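Local coordinates for protein voltage-sensor containing phosphatase (Ciona intestinalis, PDB 3V0D) that probably removes phosphate from phosphoinositide lipids in response to membrane voltage, using a PTEN-like phosphatase domain joined to a C2 domain, at residues P197-L202 with T296-E300; Y243-L247 with C258-N262; F290-F294 with F327-F333. The protein carries 1 engineered substitution. All coordinates share one frame; numbering follows the deposited sequence. Where two conformers were deposited one is given.

Interaction 1: P197-L202 with T296-E300; sequences PPMKKL and TSLVE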
loop_
_atom_site.group_PDB
_atom_site.type_symbol
_atom_site.label_atom_id
_atom_site.label_comp_id
_atom_site.label_asym_id
_atom_site.label_seq_id
_atom_site.Cartn_x
_atom_site.Cartn_y
_atom_site.Cartn_z
ATOM N N PRO A 197 1.536 14.898 -10.151
ATOM C CA PRO A 197 2.049 14.928 -11.525
ATOM C C PRO A 197 0.924 15.097 -12.538
ATOM O O PRO A 197 -0.221 14.741 -12.250
ATOM C CB PRO A 197 2.724 13.549 -11.681
ATOM C CG PRO A 197 3.118 13.182 -10.278
ATOM C CD PRO A 197 1.969 13.687 -9.428
ATOM N N PRO A 198 1.255 15.583 -13.735
ATOM C CA PRO A 198 0.208 15.723 -14.750
ATOM C C PRO A 198 -0.401 14.376 -15.121
ATOM O O PRO A 198 0.278 13.338 -15.109
ATOM C CB PRO A 198 0.935 16.278 -15.979
ATOM C CG PRO A 198 2.337 16.413 -15.632
ATOM C CD PRO A 198 2.587 15.965 -14.236
ATOM N N MET A 199 -1.677 14.421 -15.468
ATOM C CA MET A 199 -2.399 13.243 -15.914
ATOM C C MET A 199 -1.714 12.569 -17.103
ATOM O O MET A 199 -1.192 13.236 -18.009
ATOM C CB MET A 199 -3.856 13.622 -16.237
ATOM C CG MET A 199 -4.789 12.420 -16.479
ATOM S SD MET A 199 -6.531 12.789 -16.777
ATOM C CE MET A 199 -7.065 13.388 -15.173
ATOM N N LYS A 200 -1.700 11.241 -17.075
ATOM C CA LYS A 200 -1.282 10.471 -18.232
ATOM C C LYS A 200 -2.313 9.383 -18.457
ATOM O O LYS A 200 -2.604 8.573 -17.562
ATOM C CB LYS A 200 0.097 9.880 -17.996
ATOM C CG LYS A 200 0.706 9.199 -19.191
ATOM C CD LYS A 200 2.222 9.237 -19.106
ATOM C CE LYS A 200 2.784 7.899 -18.725
ATOM N NZ LYS A 200 3.765 8.064 -17.634
ATOM N N LYS A 201 -2.875 9.364 -19.652
ATOM C CA LYS A 201 -3.878 8.383 -20.046
ATOM C C LYS A 201 -3.198 7.268 -20.823
ATOM O O LYS A 201 -2.463 7.532 -21.781
ATOM C CB LYS A 201 -4.924 9.073 -20.927
ATOM C CG LYS A 201 -5.795 10.061 -20.173
ATOM C CD LYS A 201 -6.781 10.757 -21.107
ATOM C CE LYS A 201 -7.497 11.888 -20.407
ATOM N NZ LYS A 201 -8.259 12.709 -21.374
ATOM N N LEU A 202 -3.437 6.022 -20.407
ATOM C CA LEU A 202 -2.786 4.862 -21.008
ATOM C C LEU A 202 -3.787 3.746 -21.216
ATOM O O LEU A 202 -4.822 3.697 -20.553
ATOM C CB LEU A 202 -1.701 4.293 -20.058
ATOM C CG LEU A 202 -0.520 5.175 -19.631
ATOM C CD1 LEU A 202 0.281 4.467 -18.540
ATOM C CD2 LEU A 202 0.325 5.530 -20.837
ATOM N N THR A 296 -0.484 5.808 -13.432
ATOM C CA THR A 296 -0.185 6.029 -14.854
ATOM C C THR A 296 0.748 7.218 -15.109
ATOM O O THR A 296 1.519 7.217 -16.051
ATOM C CB THR A 296 -1.459 6.213 -15.678
ATOM O OG1 THR A 296 -2.163 7.373 -15.225
ATOM C CG2 THR A 296 -2.368 5.000 -15.623
ATOM N N SER A 297 0.675 8.242 -14.258
ATOM C CA SER A 297 1.498 9.444 -14.424
ATOM C C SER A 297 2.954 9.221 -14.173
ATOM O O SER A 297 3.790 10.037 -14.574
ATOM C CB SER A 297 1.081 10.510 -13.453
ATOM O OG SER A 297 -0.215 10.888 -13.734
ATOM N N LEU A 298 3.268 8.147 -13.459
ATOM C CA LEU A 298 4.626 7.864 -13.049
ATOM C C LEU A 298 5.255 6.755 -13.879
ATOM O O LEU A 298 6.418 6.425 -13.694
ATOM C CB LEU A 298 4.794 7.783 -11.532
ATOM C CG LEU A 298 4.454 9.105 -10.828
ATOM C CD1 LEU A 298 4.422 8.866 -9.340
ATOM C CD2 LEU A 298 5.443 10.210 -11.128
ATOM N N VAL A 299 4.496 6.226 -14.849
ATOM C CA VAL A 299 5.019 5.273 -15.830
ATOM C C VAL A 299 6.048 5.955 -16.706
ATOM O O VAL A 299 5.856 7.088 -17.135
ATOM C CB VAL A 299 3.870 4.688 -16.692
ATOM C CG1 VAL A 299 4.404 3.893 -17.890
ATOM C CG2 VAL A 299 3.016 3.791 -15.840
ATOM N N GLU A 300 7.132 5.234 -16.960
ATOM C CA GLU A 300 8.181 5.699 -17.853
ATOM C C GLU A 300 8.160 4.894 -19.139
ATOM O O GLU A 300 8.162 3.662 -19.125
ATOM C CB GLU A 300 9.544 5.583 -17.170
ATOM C CG GLU A 300 9.626 6.370 -15.868
ATOM C CD GLU A 300 10.925 6.155 -15.131
ATOM O OE1 GLU A 300 10.925 5.391 -14.138
ATOM O OE2 GLU A 300 11.942 6.745 -15.549
HETATM O O HOH W 1 -0.769 12.024 -11.122
HETATM O O HOH W 2 -2.197 13.299 -12.520
HETATM O O HOH W 3 3.124 12.671 -15.681
HETATM O O HOH W 4 -2.731 10.070 -14.434
#
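Lys200 and Ser297 bring the two backbones closest, their CA atoms 4.8 Å apart. Pro197, Pro198 and Met199 run in an extended, polyproline-like conformation, whereas Thr296 to Val299 fold into a type I turn whose closing bond, from Val299 N to Thr296 O, is weak. The prolines lack an N-H, so their backbone can pair only through its carbonyls, which accept from a hydroxyl and from waters.

Ser297, in one of its two deposited conformers, donates OG to Pro198 O at 2.9 Å, approaching from above the carbonyl plane, 39° out of it. The same OG accepts hydrogens from waters 1 and 4, and water 1 also donates to Pro197 O. Thr296 OG1 makes a shorter bond, 2.7 Å to Lys200 O, and lies in the plane of that carbonyl. Its chi1 of 62° turns OG1 to this oxygen and leaves CG2 beside Leu202 CD1. Water 4 donates to both hydroxyls and accepts from Lys200 N at 3.1 Å.

Lys200 passes alongside Thr296 O and bends at chi3 and chi4, bringing NZ within 2.9 Å of Thr296 O in a weak bond. The 2.4 Å between Lys200 NZ and Val299 O is too short to be trusted. A long, flexible chain can bend its ammonium toward the turn, though the exact position of NZ is doubtful. Leu202 CD1 meets Val299 CG2 tip to tip at 3.9 Å.

Pro197 and Leu298 rest on helix 176-191, through Ile188 and Tyr184 respectively; Gly268 N adds a bond to Thr296 OG1, and Leu202 and Val299 both pack on Phe333 of strand 328-335.

Interaction 2: Y243-L247 with C258-N262; sequences YNCAL and CEVKN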
loop_
_atom_site.group_PDB
_atom_site.type_symbol
_atom_site.label_atom_id
_atom_site.label_comp_id
_atom_site.label_asym_id
_atom_site.label_seq_id
_atom_site.Cartn_x
_atom_site.Cartn_y
_atom_site.Cartn_z
ATOM N N TYR A 243 -10.451 -14.583 -23.459
ATOM C CA TYR A 243 -11.465 -13.600 -23.082
ATOM C C TYR A 243 -10.744 -12.264 -22.897
ATOM O O TYR A 243 -9.927 -12.102 -21.975
ATOM C CB TYR A 243 -12.088 -14.114 -21.798
ATOM C CG TYR A 243 -13.211 -13.347 -21.137
ATOM C CD1 TYR A 243 -13.004 -12.090 -20.548
ATOM C CD2 TYR A 243 -14.443 -13.941 -20.961
ATOM C CE1 TYR A 243 -14.024 -11.440 -19.848
ATOM C CE2 TYR A 243 -15.455 -13.304 -20.278
ATOM C CZ TYR A 243 -15.237 -12.059 -19.711
ATOM O OH TYR A 243 -16.279 -11.454 -19.031
ATOM N N ASN A 244 -11.005 -11.329 -23.817
ATOM C CA ASN A 244 -10.293 -10.044 -23.891
ATOM C C ASN A 244 -8.776 -10.190 -23.967
ATOM O O ASN A 244 -8.051 -9.294 -23.519
ATOM C CB ASN A 244 -10.655 -9.100 -22.733
ATOM C CG ASN A 244 -12.055 -8.588 -22.800
ATOM O OD1 ASN A 244 -12.565 -8.237 -23.883
ATOM N ND2 ASN A 244 -12.692 -8.495 -21.637
ATOM N N CYS A 245 -8.265 -11.258 -24.592
ATOM C CA CYS A 245 -6.815 -11.417 -24.645
ATOM C C CYS A 245 -6.440 -12.519 -25.623
ATOM O O CYS A 245 -7.297 -13.200 -26.175
ATOM C CB CYS A 245 -6.231 -11.721 -23.239
ATOM S SG CYS A 245 -6.732 -13.314 -22.594
ATOM N N ALA A 246 -5.136 -12.682 -25.816
ATOM C CA ALA A 246 -4.579 -13.782 -26.604
ATOM C C ALA A 246 -3.265 -14.213 -25.977
ATOM O O ALA A 246 -2.302 -13.445 -25.933
ATOM C CB ALA A 246 -4.378 -13.374 -28.051
ATOM N N LEU A 247 -3.220 -15.444 -25.487
ATOM C CA LEU A 247 -2.074 -15.973 -24.766
ATOM C C LEU A 247 -1.091 -16.704 -25.654
ATOM O O LEU A 247 -1.499 -17.502 -26.498
ATOM C CB LEU A 247 -2.607 -16.979 -23.743
ATOM C CG LEU A 247 -1.597 -17.796 -22.928
ATOM C CD1 LEU A 247 -0.806 -16.899 -22.019
ATOM C CD2 LEU A 247 -2.295 -18.896 -22.135
ATOM N N CYS A 258 0.849 -12.181 -23.232
ATOM C CA CYS A 258 -0.561 -12.115 -23.507
ATOM C C CYS A 258 -0.916 -10.757 -24.048
ATOM O O CYS A 258 -0.676 -9.750 -23.387
ATOM C CB CYS A 258 -1.289 -12.479 -22.217
ATOM S SG CYS A 258 -2.918 -12.984 -22.458
ATOM N N GLU A 259 -1.477 -10.725 -25.254
ATOM C CA GLU A 259 -2.033 -9.511 -25.772
ATOM C C GLU A 259 -3.295 -9.195 -24.996
ATOM O O GLU A 259 -4.144 -10.075 -24.826
ATOM C CB GLU A 259 -2.351 -9.657 -27.240
ATOM C CG GLU A 259 -2.969 -8.410 -27.811
ATOM C CD GLU A 259 -3.447 -8.576 -29.219
ATOM O OE1 GLU A 259 -3.128 -9.605 -29.858
ATOM O OE2 GLU A 259 -4.141 -7.655 -29.688
ATOM N N VAL A 260 -3.402 -7.966 -24.508
ATOM C CA VAL A 260 -4.564 -7.519 -23.766
ATOM C C VAL A 260 -5.435 -6.722 -24.727
ATOM O O VAL A 260 -4.961 -5.760 -25.342
ATOM C CB VAL A 260 -4.114 -6.688 -22.563
ATOM C CG1 VAL A 260 -5.308 -6.042 -21.855
ATOM C CG2 VAL A 260 -3.299 -7.554 -21.595
ATOM N N LYS A 261 -6.699 -7.122 -24.861
ATOM C CA LYS A 261 -7.618 -6.494 -25.798
ATOM C C LYS A 261 -8.679 -5.698 -25.058
ATOM O O LYS A 261 -9.088 -6.061 -23.943
ATOM C CB LYS A 261 -8.291 -7.575 -26.648
ATOM C CG LYS A 261 -7.321 -8.432 -27.442
ATOM C CD LYS A 261 -8.103 -9.527 -28.166
ATOM C CE LYS A 261 -7.210 -10.458 -28.916
ATOM N NZ LYS A 261 -8.026 -11.503 -29.599
ATOM N N ASN A 262 -9.134 -4.623 -25.710
ATOM C CA ASN A 262 -10.301 -3.871 -25.265
ATOM C C ASN A 262 -10.094 -3.130 -23.955
ATOM O O ASN A 262 -11.056 -2.775 -23.291
ATOM C CB ASN A 262 -11.539 -4.765 -25.191
ATOM C CG ASN A 262 -11.791 -5.485 -26.478
ATOM O OD1 ASN A 262 -11.762 -4.886 -27.545
ATOM N ND2 ASN A 262 -12.017 -6.785 -26.394
#
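Ala246 O receives two hydrogens from the opposite strand: Glu259 N donates a hydrogen bond of 2.9 Å, and Cys258 CA adds a CA-H...O contact at 3.3 Å. Glu259 O answers by accepting from Ala246 N at 3.0 Å, so Ala246 and Glu259 form a hydrogen-bonded antiparallel pair. Cys245 with Val260 and Leu247 with Cys258 are the non-hydrogen-bonded pairs beside it. Together they form the open end of a beta hairpin, strands 245-250 and 255-260, at one border of the five-stranded antiparallel sheet of the C2 domain.

Small, weakly polar cysteines suit the buried face: in the conformer given, Cys258 SG, anti to its backbone N at chi1 -160°, lies 3.6 Å from Cys245 CB, and Cys237 and Phe239 cover Cys245. On the other face the extended chain of Lys261 runs along the backbone of Cys245 toward Ala246, whose CB, its only side-chain atom, lies 4.2 Å from Lys261 CE.

Past the strand ends, Lys261 N continues the pairing with a nearly straight bond of 2.9 Å to Asn244 O. Asn244 and Asn262 both adopt left-handed backbone angles, which asparagine tolerates well. Asn262 ND2 donates to Asn244 OD1 at 3.0 Å, with the amide planes 81° apart, while Asn244 ND2 donates to Leu236 O.

Interaction 3: F290-F294 with F327-F333; sequences FYFWF and FTVKLTF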
loop_
_atom_site.group_PDB
_atom_site.type_symbol
_atom_site.label_atom_id
_atom_site.label_comp_id
_atom_site.label_asym_id
_atom_site.label_seq_id
_atom_site.Cartn_x
_atom_site.Cartn_y
_atom_site.Cartn_z
ATOM N N PHE A 290 -1.269 -12.947 -6.759
ATOM C CA PHE A 290 -0.372 -11.794 -6.782
ATOM C C PHE A 290 -1.053 -10.609 -7.437
ATOM O O PHE A 290 -1.951 -10.788 -8.263
ATOM C CB PHE A 290 0.988 -12.126 -7.440
ATOM C CG PHE A 290 0.918 -12.695 -8.841
ATOM C CD1 PHE A 290 1.074 -11.884 -9.954
ATOM C CD2 PHE A 290 0.800 -14.076 -9.041
ATOM C CE1 PHE A 290 1.055 -12.408 -11.254
ATOM C CE2 PHE A 290 0.753 -14.600 -10.316
ATOM C CZ PHE A 290 0.897 -13.783 -11.421
ATOM N N TYR A 291 -0.640 -9.411 -7.028
ATOM C CA TYR A 291 -1.301 -8.177 -7.491
ATOM C C TYR A 291 -0.328 -7.031 -7.328
ATOM O O TYR A 291 0.720 -7.180 -6.674
ATOM C CB TYR A 291 -2.618 -7.919 -6.735
ATOM C CG TYR A 291 -2.474 -7.644 -5.238
ATOM C CD1 TYR A 291 -2.648 -6.344 -4.731
ATOM C CD2 TYR A 291 -2.140 -8.660 -4.323
ATOM C CE1 TYR A 291 -2.522 -6.071 -3.398
ATOM C CE2 TYR A 291 -2.005 -8.396 -2.982
ATOM C CZ TYR A 291 -2.173 -7.085 -2.516
ATOM O OH TYR A 291 -2.014 -6.878 -1.165
ATOM N N PHE A 292 -0.667 -5.857 -7.868
ATOM C CA PHE A 292 0.148 -4.670 -7.642
ATOM C C PHE A 292 -0.634 -3.426 -8.031
ATOM O O PHE A 292 -1.577 -3.489 -8.820
ATOM C CB PHE A 292 1.502 -4.733 -8.403
ATOM C CG PHE A 292 1.367 -4.924 -9.869
ATOM C CD1 PHE A 292 1.168 -3.841 -10.731
ATOM C CD2 PHE A 292 1.505 -6.205 -10.406
ATOM C CE1 PHE A 292 1.098 -4.040 -12.104
ATOM C CE2 PHE A 292 1.453 -6.404 -11.782
ATOM C CZ PHE A 292 1.226 -5.341 -12.619
ATOM N N TRP A 293 -0.147 -2.284 -7.540
ATOM C CA TRP A 293 -0.619 -0.958 -7.927
ATOM C C TRP A 293 0.450 -0.183 -8.654
ATOM O O TRP A 293 1.641 -0.285 -8.338
ATOM C CB TRP A 293 -0.981 -0.144 -6.701
ATOM C CG TRP A 293 -2.165 -0.606 -5.933
ATOM C CD1 TRP A 293 -2.250 -1.629 -5.019
ATOM C CD2 TRP A 293 -3.438 0.030 -5.918
ATOM N NE1 TRP A 293 -3.501 -1.662 -4.442
ATOM C CE2 TRP A 293 -4.245 -0.647 -4.986
ATOM C CE3 TRP A 293 -3.972 1.131 -6.605
ATOM C CZ2 TRP A 293 -5.546 -0.256 -4.704
ATOM C CZ3 TRP A 293 -5.264 1.520 -6.326
ATOM C CH2 TRP A 293 -6.038 0.825 -5.378
ATOM N N PHE A 294 0.031 0.680 -9.566
ATOM C CA PHE A 294 0.910 1.682 -10.137
ATOM C C PHE A 294 0.081 2.910 -10.493
ATOM O O PHE A 294 -1.141 2.839 -10.588
ATOM C CB PHE A 294 1.674 1.149 -11.369
ATOM C CG PHE A 294 0.793 0.907 -12.557
ATOM C CD1 PHE A 294 0.674 1.869 -13.553
ATOM C CD2 PHE A 294 0.019 -0.245 -12.663
ATOM C CE1 PHE A 294 -0.164 1.675 -14.627
ATOM C CE2 PHE A 294 -0.843 -0.442 -13.744
ATOM C CZ PHE A 294 -0.930 0.518 -14.732
ATOM N N PHE A 327 11.242 -14.267 -11.480
ATOM C CA PHE A 327 9.813 -14.004 -11.696
ATOM C C PHE A 327 9.582 -12.500 -11.799
ATOM O O PHE A 327 9.939 -11.742 -10.903
ATOM C CB PHE A 327 9.018 -14.571 -10.536
ATOM C CG PHE A 327 7.528 -14.365 -10.685
ATOM C CD1 PHE A 327 6.786 -15.247 -11.464
ATOM C CD2 PHE A 327 6.858 -13.315 -10.040
ATOM C CE1 PHE A 327 5.413 -15.061 -11.615
ATOM C CE2 PHE A 327 5.490 -13.142 -10.179
ATOM C CZ PHE A 327 4.768 -14.014 -10.966
ATOM N N THR A 328 8.991 -12.093 -12.916
ATOM C CA THR A 328 8.681 -10.674 -13.172
ATOM C C THR A 328 7.359 -10.567 -13.898
ATOM O O THR A 328 6.947 -11.510 -14.593
ATOM C CB THR A 328 9.789 -9.932 -14.018
ATOM O OG1 THR A 328 9.734 -10.350 -15.384
ATOM C CG2 THR A 328 11.182 -10.133 -13.456
ATOM N N VAL A 329 6.721 -9.411 -13.766
ATOM C CA VAL A 329 5.524 -9.080 -14.540
ATOM C C VAL A 329 5.776 -7.737 -15.206
ATOM O O VAL A 329 6.176 -6.786 -14.542
ATOM C CB VAL A 329 4.268 -9.005 -13.645
ATOM C CG1 VAL A 329 3.039 -8.624 -14.497
ATOM C CG2 VAL A 329 4.026 -10.362 -12.938
ATOM N N LYS A 330 5.543 -7.680 -16.519
ATOM C CA LYS A 330 5.680 -6.461 -17.318
ATOM C C LYS A 330 4.327 -6.137 -17.960
ATOM O O LYS A 330 3.763 -6.994 -18.651
ATOM C CB LYS A 330 6.747 -6.632 -18.392
ATOM C CG LYS A 330 6.813 -5.460 -19.346
ATOM C CD LYS A 330 7.909 -5.595 -20.365
ATOM C CE LYS A 330 7.560 -6.593 -21.424
ATOM N NZ LYS A 330 8.554 -6.486 -22.522
ATOM N N LEU A 331 3.842 -4.909 -17.760
ATOM C CA LEU A 331 2.729 -4.397 -18.540
ATOM C C LEU A 331 3.250 -3.530 -19.654
ATOM O O LEU A 331 4.127 -2.675 -19.423
ATOM C CB LEU A 331 1.772 -3.554 -17.695
ATOM C CG LEU A 331 1.149 -4.256 -16.495
ATOM C CD1 LEU A 331 0.266 -3.284 -15.728
ATOM C CD2 LEU A 331 0.348 -5.466 -16.942
ATOM N N THR A 332 2.733 -3.746 -20.854
ATOM C CA THR A 332 2.993 -2.883 -22.003
ATOM C C THR A 332 1.785 -1.972 -22.187
ATOM O O THR A 332 0.642 -2.413 -22.038
ATOM C CB THR A 332 3.230 -3.755 -23.249
ATOM O OG1 THR A 332 4.339 -4.623 -22.981
ATOM C CG2 THR A 332 3.510 -2.922 -24.496
ATOM N N PHE A 333 2.048 -0.713 -22.560
ATOM C CA PHE A 333 1.006 0.311 -22.684
ATOM C C PHE A 333 1.016 0.953 -24.063
ATOM O O PHE A 333 2.077 1.079 -24.693
ATOM C CB PHE A 333 1.274 1.470 -21.707
ATOM C CG PHE A 333 1.318 1.064 -20.260
ATOM C CD1 PHE A 333 2.506 1.094 -19.554
ATOM C CD2 PHE A 333 0.156 0.675 -19.592
ATOM C CE1 PHE A 333 2.544 0.749 -18.211
ATOM C CE2 PHE A 333 0.181 0.324 -18.245
ATOM C CZ PHE A 333 1.387 0.354 -17.558
#
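Phe327 points the CZ edge of its ring at one face of Phe290, an edge-to-face (T-shaped) pair with centroids 5.3 Å apart and planes at 87°. At the other end of the contact Phe294 and Phe333 come from opposite directions, but their planes stand only 47° apart and the meeting is oblique, with Phe294 CE1 and Phe333 CZ at 3.6 Å.

Aliphatic groups pack between these aromatic pairs. Leu331 CD1 touches two rings: it lies at the edge of Phe292, 3.8 Å from CE1, and 3.6 Å from CE2 of Phe294. Val329 divides its branches, CG1 to Phe292 CE2 at 3.8 Å and CG2 to Phe290 CE1 at 4.0 Å. Valine can give a methyl to each of two rings, and leucine's longer arm carries one methyl to where two rings meet. Phe290, Phe292 and Phe294 share a first torsion that sets each CG between its backbone N and carbonyl carbon and sends the three rings across in a row. No hydrogen bond joins the segments.

The strands belong to the two facing sheets of the C2 beta sandwich; the axes of segments 290-294 and 328-333 approach to 10.3 Å and cross at -46°. Phe274 stacks on Phe290, Val207 and Ile209 of strand 202-210 flank Val329 and Phe327, and helix 176-191 covers Phe292 and Phe294 through Arg180 and Tyr184.

Overall arrangement
All three contacts lie in the C2 domain, at different depths. Interaction 3 is its core, where two sheets face each other through wholly apolar side chains. Interaction 1 closes one end of that core: it joins loops by hydroxyls, carbonyls and water, yet Val299 reaches Phe294 as well as Phe333, with Val299 CG1 3.7 Å from Phe333 CE1, and so joins the turn to the core. Interaction 2 lies at the border of the sheet that contains strand 328-335, separated from that strand by strand 202-210, and relies mainly on backbone bonds within one sheet. Its centre is about 15 Å from that of interaction 3, and the two do not touch.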